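Long-range contacts in CmeC (Campylobacter jejuni, PDB 4MT4), which forms an outer membrane channel of the outer membrane factor family and probably carries substrates out of the cell as part of an efflux system: residues E44-V49 / Q161-L166; Y170-A175 / F428-Y433; Q271-G276 / G448-S453. All coordinates share one frame; numbering follows the deposited sequence.

Contact 1 (E44-V49 / Q161-L166); sequences ENLNKV and QTYFNL
The ring of Y163 is the piece to find first, because the short helix 44-56 packs against the long helix 129-195 largely through it. The two axes run 10.7 Å apart at an angle of 136°, so the helices are obliquely antiparallel, and Y163 bridges the gap with its CG anti to the backbone N (chi1 169°). L46 lies over one face of that ring. Its CB sits 4.3 Å from the Y163 ring centroid, a CH-pi contact displaced toward the rim, while L46 CD1 comes to 3.6 Å from Y163 CD2, nearer the root of the side chain. The other methyl, L46 CD2, turns to the ring of F164 and meets its CZ at 4.1 Å. F164 in turn sets CE1 at the edge of the Y163 ring, so the leucine fits against two aromatic neighbours. This part is buried and closely packed.

Between the two segments the fit is looser at V49, whose CG1 is 4.5 Å from Y163 CD1 and which packs also on T236 of helix 201-236. Out at the hydroxyl end, N45 offers only its CB, 3.8 Å from Y163 OH. On the far side of helix 44-56, E44 and K48 are exposed and take no part, and N47 ND2 makes a weak bond to E44 OE1.

The polar tips are served from outside the pair. D43 takes the hydroxyl of Y163 on OD2 and N45 ND2 on OD1, and the backbone N of Q251 also bonds to Y163 OH. The chemistry thus divides in two: between the segments themselves the grip is apolar, while D43 and the N-H of Q251 hold the tyrosine hydroxyl and probably limit swinging of the ring against L46.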
loop_
_atom_site.group_PDB
_atom_site.type_symbol
_atom_site.label_atom_id
_atom_site.label_comp_id
_atom_site.label_asym_id
_atom_site.label_seq_id
_atom_site.Cartn_x
_atom_site.Cartn_y
_atom_site.Cartn_z
ATOM N N GLU B 44 -29.490 -10.197 -16.988
ATOM C CA GLU B 44 -29.346 -11.526 -16.409
ATOM C C GLU B 44 -27.887 -11.970 -16.421
ATOM O O GLU B 44 -27.454 -12.726 -15.552
ATOM C CB GLU B 44 -30.218 -12.541 -17.153
ATOM C CG GLU B 44 -30.596 -13.749 -16.310
ATOM C CD GLU B 44 -31.395 -13.366 -15.078
ATOM O OE1 GLU B 44 -30.877 -13.536 -13.954
ATOM O OE2 GLU B 44 -32.542 -12.894 -15.234
ATOM N N ASN B 45 -27.131 -11.493 -17.408
ATOM C CA ASN B 45 -25.705 -11.785 -17.484
ATOM C C ASN B 45 -24.954 -11.132 -16.328
ATOM O O ASN B 45 -24.037 -11.720 -15.755
ATOM C CB ASN B 45 -25.124 -11.310 -18.817
ATOM C CG ASN B 45 -25.952 -11.760 -20.007
ATOM O OD1 ASN B 45 -25.825 -12.891 -20.476
ATOM N ND2 ASN B 45 -26.803 -10.869 -20.505
ATOM N N LEU B 46 -25.355 -9.910 -15.994
ATOM C CA LEU B 46 -24.762 -9.183 -14.880
ATOM C C LEU B 46 -25.075 -9.875 -13.557
ATOM O O LEU B 46 -24.222 -9.960 -12.677
ATOM C CB LEU B 46 -25.262 -7.736 -14.853
ATOM C CG LEU B 46 -24.797 -6.862 -13.684
ATOM C CD1 LEU B 46 -23.277 -6.784 -13.634
ATOM C CD2 LEU B 46 -25.407 -5.469 -13.772
ATOM N N ASN B 47 -26.300 -10.372 -13.426
ATOM C CA ASN B 47 -26.723 -11.064 -12.214
ATOM C C ASN B 47 -25.913 -12.332 -11.970
ATOM O O ASN B 47 -25.577 -12.657 -10.830
ATOM C CB ASN B 47 -28.213 -11.402 -12.282
ATOM C CG ASN B 47 -29.088 -10.164 -12.331
ATOM O OD1 ASN B 47 -28.667 -9.077 -11.936
ATOM N ND2 ASN B 47 -30.317 -10.323 -12.811
ATOM N N LYS B 48 -25.598 -13.041 -13.049
ATOM C CA LYS B 48 -24.828 -14.276 -12.955
ATOM C C LYS B 48 -23.387 -14.015 -12.533
ATOM O O LYS B 48 -22.818 -14.775 -11.752
ATOM C CB LYS B 48 -24.843 -15.024 -14.288
ATOM C CG LYS B 48 -26.199 -15.580 -14.680
ATOM C CD LYS B 48 -26.109 -16.370 -15.973
ATOM C CE LYS B 48 -27.485 -16.763 -16.478
ATOM N NZ LYS B 48 -28.241 -17.556 -15.472
ATOM N N VAL B 49 -22.799 -12.940 -13.049
ATOM C CA VAL B 49 -21.398 -12.646 -12.769
ATOM C C VAL B 49 -21.233 -12.063 -11.365
ATOM O O VAL B 49 -20.153 -12.129 -10.782
ATOM C CB VAL B 49 -20.796 -11.680 -13.819
ATOM C CG1 VAL B 49 -21.168 -10.240 -13.516
ATOM C CG2 VAL B 49 -19.286 -11.837 -13.880
ATOM N N GLN B 161 -18.975 -2.711 -12.208
ATOM C CA GLN B 161 -18.318 -1.673 -12.993
ATOM C C GLN B 161 -17.286 -2.253 -13.958
ATOM O O GLN B 161 -16.995 -1.657 -14.994
ATOM C CB GLN B 161 -17.660 -0.642 -12.072
ATOM C CG GLN B 161 -18.648 0.257 -11.337
ATOM C CD GLN B 161 -17.969 1.358 -10.546
ATOM O OE1 GLN B 161 -16.804 1.236 -10.168
ATOM N NE2 GLN B 161 -18.692 2.445 -10.300
ATOM N N THR B 162 -16.734 -3.414 -13.619
ATOM C CA THR B 162 -15.814 -4.111 -14.513
ATOM C C THR B 162 -16.594 -4.734 -15.667
ATOM O O THR B 162 -16.139 -4.738 -16.812
ATOM C CB THR B 162 -15.015 -5.204 -13.776
ATOM O OG1 THR B 162 -14.196 -4.598 -12.770
ATOM C CG2 THR B 162 -14.127 -5.977 -14.742
ATOM N N TYR B 163 -17.778 -5.251 -15.351
ATOM C CA TYR B 163 -18.671 -5.810 -16.360
ATOM C C TYR B 163 -19.041 -4.761 -17.401
ATOM O O TYR B 163 -18.968 -5.013 -18.602
ATOM C CB TYR B 163 -19.938 -6.369 -15.706
ATOM C CG TYR B 163 -21.041 -6.726 -16.682
ATOM C CD1 TYR B 163 -21.037 -7.943 -17.351
ATOM C CD2 TYR B 163 -22.090 -5.848 -16.929
ATOM C CE1 TYR B 163 -22.043 -8.276 -18.241
ATOM C CE2 TYR B 163 -23.102 -6.170 -17.818
ATOM C CZ TYR B 163 -23.073 -7.385 -18.471
ATOM O OH TYR B 163 -24.074 -7.714 -19.353
ATOM N N PHE B 164 -19.431 -3.583 -16.925
ATOM C CA PHE B 164 -19.852 -2.494 -17.796
ATOM C C PHE B 164 -18.692 -1.939 -18.618
ATOM O O PHE B 164 -18.876 -1.527 -19.763
ATOM C CB PHE B 164 -20.496 -1.378 -16.973
ATOM C CG PHE B 164 -21.941 -1.626 -16.646
ATOM C CD1 PHE B 164 -22.783 -2.204 -17.582
ATOM C CD2 PHE B 164 -22.456 -1.293 -15.404
ATOM C CE1 PHE B 164 -24.113 -2.439 -17.290
ATOM C CE2 PHE B 164 -23.788 -1.526 -15.104
ATOM C CZ PHE B 164 -24.617 -2.101 -16.049
ATOM N N ASN B 165 -17.499 -1.927 -18.030
ATOM C CA ASN B 165 -16.298 -1.534 -18.758
ATOM C C ASN B 165 -15.959 -2.558 -19.834
ATOM O O ASN B 165 -15.399 -2.217 -20.878
ATOM C CB ASN B 165 -15.115 -1.362 -17.806
ATOM C CG ASN B 165 -15.198 -0.088 -16.990
ATOM O OD1 ASN B 165 -15.863 0.871 -17.381
ATOM N ND2 ASN B 165 -14.514 -0.070 -15.851
ATOM N N LEU B 166 -16.304 -3.814 -19.571
ATOM C CA LEU B 166 -16.091 -4.885 -20.535
ATOM C C LEU B 166 -17.063 -4.764 -21.706
ATOM O O LEU B 166 -16.668 -4.898 -22.866
ATOM C CB LEU B 166 -16.244 -6.250 -19.869
ATOM C CG LEU B 166 -16.167 -7.450 -20.815
ATOM C CD1 LEU B 166 -14.813 -7.499 -21.512
ATOM C CD2 LEU B 166 -16.444 -8.749 -20.075
#

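Contact 2 (Y170-A175 / F428-Y433); sequences YENENA and FNNIKY
Three asparagine amides set the pattern here, with N172 in the middle using both ends of its own. Its OD1 accepts from N429 ND2 at 3.0 Å, and its ND2 donates to N430 OD1 at 2.8 Å. N172 and N429 run antiparallel alongside one another, their amide planes 39° apart, and the N-H of N429 comes in within the carbonyl plane of N172. N430 instead crosses N172 at about a right angle. That second bond is nearly straight, 173° at the hydrogen; it leaves in the plane of the N172 amide and lands on a lone pair of N430 OD1. N430 OD1 also receives N168 ND2, one turn earlier on helix 129-195, and the donor-acceptor pattern as modelled is consistent with one orientation of the N172 amide.

E171 stands across N429 at roughly a right angle and rests its CB 3.8 Å from N429 ND2. With CG anti to the carbonyl carbon (chi1 -74°), E171 CG lies 3.8 Å from Y433 OH; the bend at chi2 then places the carboxylate beside a water. This water donates to E171 OE1 at 2.7 Å, bonds to Y433 OH at 2.9 Å and weakly accepts from K432 NZ. The lysine is too far from the carboxylate for direct pairing, so the water mediates between opposite charges, which may favour the ionised glutamate.

The helices 129-195 and 411-445 lie almost antiparallel here, 10.0 Å between axes. Y170 and E173 face helix 201-236, F428 and K432 pack on helix 339-405, and the loop around V252 and F253 touches E171, K432 and Y433. I431 packs on L216 of a neighbouring subunit.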
loop_
_atom_site.group_PDB
_atom_site.type_symbol
_atom_site.label_atom_id
_atom_site.label_comp_id
_atom_site.label_asym_id
_atom_site.label_seq_id
_atom_site.Cartn_x
_atom_site.Cartn_y
_atom_site.Cartn_z
ATOM N N TYR B 170 -16.395 -4.174 -25.599
ATOM C CA TYR B 170 -16.967 -4.977 -26.673
ATOM C C TYR B 170 -17.609 -4.091 -27.737
ATOM O O TYR B 170 -17.436 -4.318 -28.936
ATOM C CB TYR B 170 -18.002 -5.963 -26.126
ATOM C CG TYR B 170 -17.437 -7.299 -25.697
ATOM C CD1 TYR B 170 -16.882 -8.172 -26.626
ATOM C CD2 TYR B 170 -17.480 -7.699 -24.367
ATOM C CE1 TYR B 170 -16.370 -9.398 -26.239
ATOM C CE2 TYR B 170 -16.973 -8.924 -23.972
ATOM C CZ TYR B 170 -16.418 -9.769 -24.910
ATOM O OH TYR B 170 -15.913 -10.987 -24.513
ATOM N N GLU B 171 -18.347 -3.081 -27.285
ATOM C CA GLU B 171 -19.051 -2.166 -28.178
ATOM C C GLU B 171 -18.091 -1.369 -29.054
ATOM O O GLU B 171 -18.315 -1.220 -30.254
ATOM C CB GLU B 171 -19.934 -1.214 -27.371
ATOM C CG GLU B 171 -21.190 -1.861 -26.810
ATOM C CD GLU B 171 -22.212 -2.172 -27.887
ATOM O OE1 GLU B 171 -22.848 -1.223 -28.392
ATOM O OE2 GLU B 171 -22.373 -3.362 -28.231
ATOM N N ASN B 172 -17.024 -0.857 -28.449
ATOM C CA ASN B 172 -16.022 -0.104 -29.193
ATOM C C ASN B 172 -15.248 -0.998 -30.157
ATOM O O ASN B 172 -14.870 -0.566 -31.246
ATOM C CB ASN B 172 -15.054 0.597 -28.238
ATOM C CG ASN B 172 -15.688 1.778 -27.532
ATOM O OD1 ASN B 172 -16.713 2.299 -27.966
ATOM N ND2 ASN B 172 -15.071 2.212 -26.438
ATOM N N GLU B 173 -15.021 -2.244 -29.754
ATOM C CA GLU B 173 -14.324 -3.204 -30.602
ATOM C C GLU B 173 -15.164 -3.581 -31.818
ATOM O O GLU B 173 -14.647 -3.697 -32.930
ATOM C CB GLU B 173 -13.965 -4.461 -29.809
ATOM C CG GLU B 173 -13.340 -5.562 -30.651
ATOM C CD GLU B 173 -13.160 -6.851 -29.881
ATOM O OE1 GLU B 173 -13.339 -6.829 -28.646
ATOM O OE2 GLU B 173 -12.848 -7.884 -30.508
ATOM N N ASN B 174 -16.462 -3.769 -31.599
ATOM C CA ASN B 174 -17.377 -4.129 -32.675
ATOM C C ASN B 174 -17.577 -2.972 -33.646
ATOM O O ASN B 174 -17.721 -3.176 -34.851
ATOM C CB ASN B 174 -18.723 -4.574 -32.104
ATOM C CG ASN B 174 -19.302 -5.766 -32.841
ATOM O OD1 ASN B 174 -19.918 -5.620 -33.897
ATOM N ND2 ASN B 174 -19.111 -6.955 -32.283
ATOM N N ALA B 175 -17.588 -1.755 -33.112
ATOM C CA ALA B 175 -17.717 -0.556 -33.933
ATOM C C ALA B 175 -16.466 -0.360 -34.778
ATOM O O ALA B 175 -16.541 0.066 -35.931
ATOM C CB ALA B 175 -17.969 0.664 -33.060
ATOM N N PHE B 428 -19.881 8.041 -27.490
ATOM C CA PHE B 428 -21.212 7.785 -26.950
ATOM C C PHE B 428 -21.248 6.477 -26.170
ATOM O O PHE B 428 -21.941 6.371 -25.159
ATOM C CB PHE B 428 -22.256 7.757 -28.068
ATOM C CG PHE B 428 -23.656 7.498 -27.582
ATOM C CD1 PHE B 428 -24.168 8.194 -26.501
ATOM C CD2 PHE B 428 -24.460 6.567 -28.215
ATOM C CE1 PHE B 428 -25.451 7.960 -26.052
ATOM C CE2 PHE B 428 -25.747 6.329 -27.775
ATOM C CZ PHE B 428 -26.245 7.027 -26.691
ATOM N N ASN B 429 -20.503 5.483 -26.644
ATOM C CA ASN B 429 -20.372 4.221 -25.927
ATOM C C ASN B 429 -19.720 4.427 -24.565
ATOM O O ASN B 429 -20.168 3.878 -23.560
ATOM C CB ASN B 429 -19.559 3.212 -26.741
ATOM C CG ASN B 429 -20.316 2.681 -27.941
ATOM O OD1 ASN B 429 -21.545 2.631 -27.943
ATOM N ND2 ASN B 429 -19.581 2.271 -28.968
ATOM N N ASN B 430 -18.661 5.229 -24.543
ATOM C CA ASN B 430 -17.926 5.508 -23.316
ATOM C C ASN B 430 -18.763 6.268 -22.292
ATOM O O ASN B 430 -18.673 6.007 -21.096
ATOM C CB ASN B 430 -16.651 6.289 -23.634
ATOM C CG ASN B 430 -15.675 5.491 -24.476
ATOM O OD1 ASN B 430 -15.958 4.357 -24.865
ATOM N ND2 ASN B 430 -14.522 6.082 -24.768
ATOM N N ILE B 431 -19.569 7.211 -22.769
ATOM C CA ILE B 431 -20.469 7.967 -21.903
ATOM C C ILE B 431 -21.573 7.065 -21.363
ATOM O O ILE B 431 -21.957 7.159 -20.197
ATOM C CB ILE B 431 -21.103 9.162 -22.650
ATOM C CG1 ILE B 431 -20.031 10.181 -23.033
ATOM C CG2 ILE B 431 -22.181 9.826 -21.801
ATOM C CD1 ILE B 431 -19.323 10.800 -21.852
ATOM N N LYS B 432 -22.068 6.183 -22.225
ATOM C CA LYS B 432 -23.178 5.296 -21.895
ATOM C C LYS B 432 -22.891 4.434 -20.667
ATOM O O LYS B 432 -23.745 4.282 -19.790
ATOM C CB LYS B 432 -23.497 4.402 -23.093
ATOM C CG LYS B 432 -24.782 3.604 -22.962
ATOM C CD LYS B 432 -25.066 2.841 -24.245
ATOM C CE LYS B 432 -25.028 3.767 -25.454
ATOM N NZ LYS B 432 -25.170 3.031 -26.743
ATOM N N TYR B 433 -21.683 3.880 -20.604
ATOM C CA TYR B 433 -21.316 2.972 -19.523
ATOM C C TYR B 433 -20.593 3.704 -18.401
ATOM O O TYR B 433 -20.420 3.168 -17.308
ATOM C CB TYR B 433 -20.464 1.823 -20.065
ATOM C CG TYR B 433 -21.227 0.957 -21.040
ATOM C CD1 TYR B 433 -21.969 -0.131 -20.602
ATOM C CD2 TYR B 433 -21.228 1.246 -22.397
ATOM C CE1 TYR B 433 -22.680 -0.915 -21.491
ATOM C CE2 TYR B 433 -21.933 0.472 -23.292
ATOM C CZ TYR B 433 -22.658 -0.608 -22.838
ATOM O OH TYR B 433 -23.360 -1.378 -23.734
HETATM O O HOH W 1 -23.991 -0.154 -26.230
#

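Contact 3 (Q271-G276 / G448-S453); sequences QRPDIG and GGFEQS
F450 lays one face of its ring against P273, the first residue of helix 273-293. P273 CG stands 4.1 Å from the F450 ring centroid, 28° off the normal, so the CH-pi contact is slightly offset; the same carbon is 3.7 Å from F450 CG. The carbonyl O of Q271 sits at the ring edge near its plane, while Q271 CA makes a CA-H...O contact of 3.2 Å with F450 O.

Beyond the ring, Q271 and E451 extend alongside one another in a common direction, amide and carboxylate planes 61° apart. Q271 NE2 donates to the syn lone pair of E451 OE2 at 3.1 Å, and Q271 OE1 bonds to S265 OG. At the other end Q452 OE1 comes 3.7 Å from G276 CA, an approach to the backbone that the lack of a side chain permits.

R272 turns away and grips D274 with NE and NH2, side-on; its NH2 also pairs with E368, and NH1 bonds to A445 O. The result is a helix start with R272 at the N-cap position, proline in the first turn and an acidic residue next, overlaid by a connecting loop, consistent with the equatorial region of the TolC-like fold.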
loop_
_atom_site.group_PDB
_atom_site.type_symbol
_atom_site.label_atom_id
_atom_site.label_comp_id
_atom_site.label_asym_id
_atom_site.label_seq_id
_atom_site.Cartn_x
_atom_site.Cartn_y
_atom_site.Cartn_z
ATOM N N GLN B 271 -25.657 4.073 7.574
ATOM C CA GLN B 271 -25.875 3.382 6.308
ATOM C C GLN B 271 -24.589 3.032 5.562
ATOM O O GLN B 271 -24.623 2.305 4.571
ATOM C CB GLN B 271 -26.781 4.226 5.411
ATOM C CG GLN B 271 -28.221 4.276 5.891
ATOM C CD GLN B 271 -29.052 5.286 5.136
ATOM O OE1 GLN B 271 -28.547 6.319 4.699
ATOM N NE2 GLN B 271 -30.336 4.993 4.975
ATOM N N ARG B 272 -23.459 3.544 6.037
ATOM C CA ARG B 272 -22.167 3.193 5.455
ATOM C C ARG B 272 -21.372 2.281 6.388
ATOM O O ARG B 272 -21.105 2.639 7.534
ATOM C CB ARG B 272 -21.355 4.447 5.131
ATOM C CG ARG B 272 -21.814 5.191 3.882
ATOM C CD ARG B 272 -20.879 6.347 3.553
ATOM N NE ARG B 272 -19.515 5.887 3.305
ATOM C CZ ARG B 272 -18.840 6.113 2.183
ATOM N NH1 ARG B 272 -19.398 6.808 1.201
ATOM N NH2 ARG B 272 -17.605 5.654 2.045
ATOM N N PRO B 273 -20.989 1.095 5.891
ATOM C CA PRO B 273 -20.255 0.088 6.666
ATOM C C PRO B 273 -18.897 0.584 7.165
ATOM O O PRO B 273 -18.482 0.222 8.264
ATOM C CB PRO B 273 -20.075 -1.061 5.667
ATOM C CG PRO B 273 -21.161 -0.873 4.668
ATOM C CD PRO B 273 -21.338 0.608 4.545
ATOM N N ASP B 274 -18.223 1.407 6.366
ATOM C CA ASP B 274 -16.889 1.882 6.717
ATOM C C ASP B 274 -16.939 2.865 7.881
ATOM O O ASP B 274 -16.000 2.943 8.674
ATOM C CB ASP B 274 -16.207 2.523 5.505
ATOM C CG ASP B 274 -16.972 3.709 4.958
ATOM O OD1 ASP B 274 -18.210 3.750 5.118
ATOM O OD2 ASP B 274 -16.330 4.598 4.361
ATOM N N ILE B 275 -18.035 3.609 7.985
ATOM C CA ILE B 275 -18.220 4.536 9.094
ATOM C C ILE B 275 -18.476 3.765 10.386
ATOM O O ILE B 275 -17.944 4.110 11.444
ATOM C CB ILE B 275 -19.385 5.515 8.835
ATOM C CG1 ILE B 275 -19.084 6.392 7.617
ATOM C CG2 ILE B 275 -19.639 6.383 10.058
ATOM C CD1 ILE B 275 -20.136 7.450 7.342
ATOM N N GLY B 276 -19.286 2.714 10.290
ATOM C CA GLY B 276 -19.571 1.865 11.432
ATOM C C GLY B 276 -18.336 1.127 11.909
ATOM O O GLY B 276 -18.088 1.020 13.109
ATOM N N GLY B 448 -24.955 1.045 -0.276
ATOM C CA GLY B 448 -25.461 -0.082 -1.040
ATOM C C GLY B 448 -26.595 -0.843 -0.380
ATOM O O GLY B 448 -26.861 -1.994 -0.724
ATOM N N GLY B 449 -27.268 -0.203 0.572
ATOM C CA GLY B 449 -28.411 -0.808 1.233
ATOM C C GLY B 449 -28.125 -1.280 2.646
ATOM O O GLY B 449 -28.987 -1.870 3.296
ATOM N N PHE B 450 -26.913 -1.019 3.123
ATOM C CA PHE B 450 -26.527 -1.411 4.473
ATOM C C PHE B 450 -27.232 -0.560 5.523
ATOM O O PHE B 450 -27.324 0.660 5.389
ATOM C CB PHE B 450 -25.009 -1.311 4.650
ATOM C CG PHE B 450 -24.547 -1.503 6.068
ATOM C CD1 PHE B 450 -24.440 -2.774 6.610
ATOM C CD2 PHE B 450 -24.208 -0.415 6.856
ATOM C CE1 PHE B 450 -24.013 -2.955 7.911
ATOM C CE2 PHE B 450 -23.780 -0.588 8.159
ATOM C CZ PHE B 450 -23.681 -1.861 8.687
ATOM N N GLU B 451 -27.734 -1.216 6.564
ATOM C CA GLU B 451 -28.345 -0.523 7.691
ATOM C C GLU B 451 -27.754 -1.036 9.001
ATOM O O GLU B 451 -27.950 -2.193 9.372
ATOM C CB GLU B 451 -29.867 -0.698 7.673
ATOM C CG GLU B 451 -30.557 -0.108 6.448
ATOM C CD GLU B 451 -30.597 1.412 6.458
ATOM O OE1 GLU B 451 -30.237 2.021 7.487
ATOM O OE2 GLU B 451 -30.997 2.000 5.430
ATOM N N GLN B 452 -27.025 -0.164 9.690
ATOM C CA GLN B 452 -26.286 -0.540 10.892
ATOM C C GLN B 452 -27.190 -1.054 12.011
ATOM O O GLN B 452 -26.792 -1.916 12.796
ATOM C CB GLN B 452 -25.466 0.655 11.393
ATOM C CG GLN B 452 -24.634 0.376 12.634
ATOM C CD GLN B 452 -23.889 1.601 13.123
ATOM O OE1 GLN B 452 -23.161 2.243 12.367
ATOM N NE2 GLN B 452 -24.074 1.938 14.394
ATOM N N SER B 453 -28.409 -0.530 12.070
ATOM C CA SER B 453 -29.338 -0.855 13.150
ATOM C C SER B 453 -29.818 -2.308 13.116
ATOM O O SER B 453 -30.258 -2.844 14.133
ATOM C CB SER B 453 -30.541 0.088 13.100
ATOM O OG SER B 453 -31.154 0.063 11.821
#

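Contacts 1 and 2 share helix 129-195 and touch where F164 O meets the ring of Y433, their centres 15 Å apart; contact 3 stands off, its nearest atoms about 12 Å from contact 1 and 17 Å from contact 2. Contact 1 is the buried one, and its direct chemistry is apolar. Contact 2, partly buried and farthest from the centre of the chain, relies on paired amides and a water. Contact 3, nearest the centre yet also only partly buried, mixes a proline-aromatic overlap with a polar pair. Contacts 1 and 2 join helix to helix, whereas 271-276 / 448-453 lays a loop across a helix start.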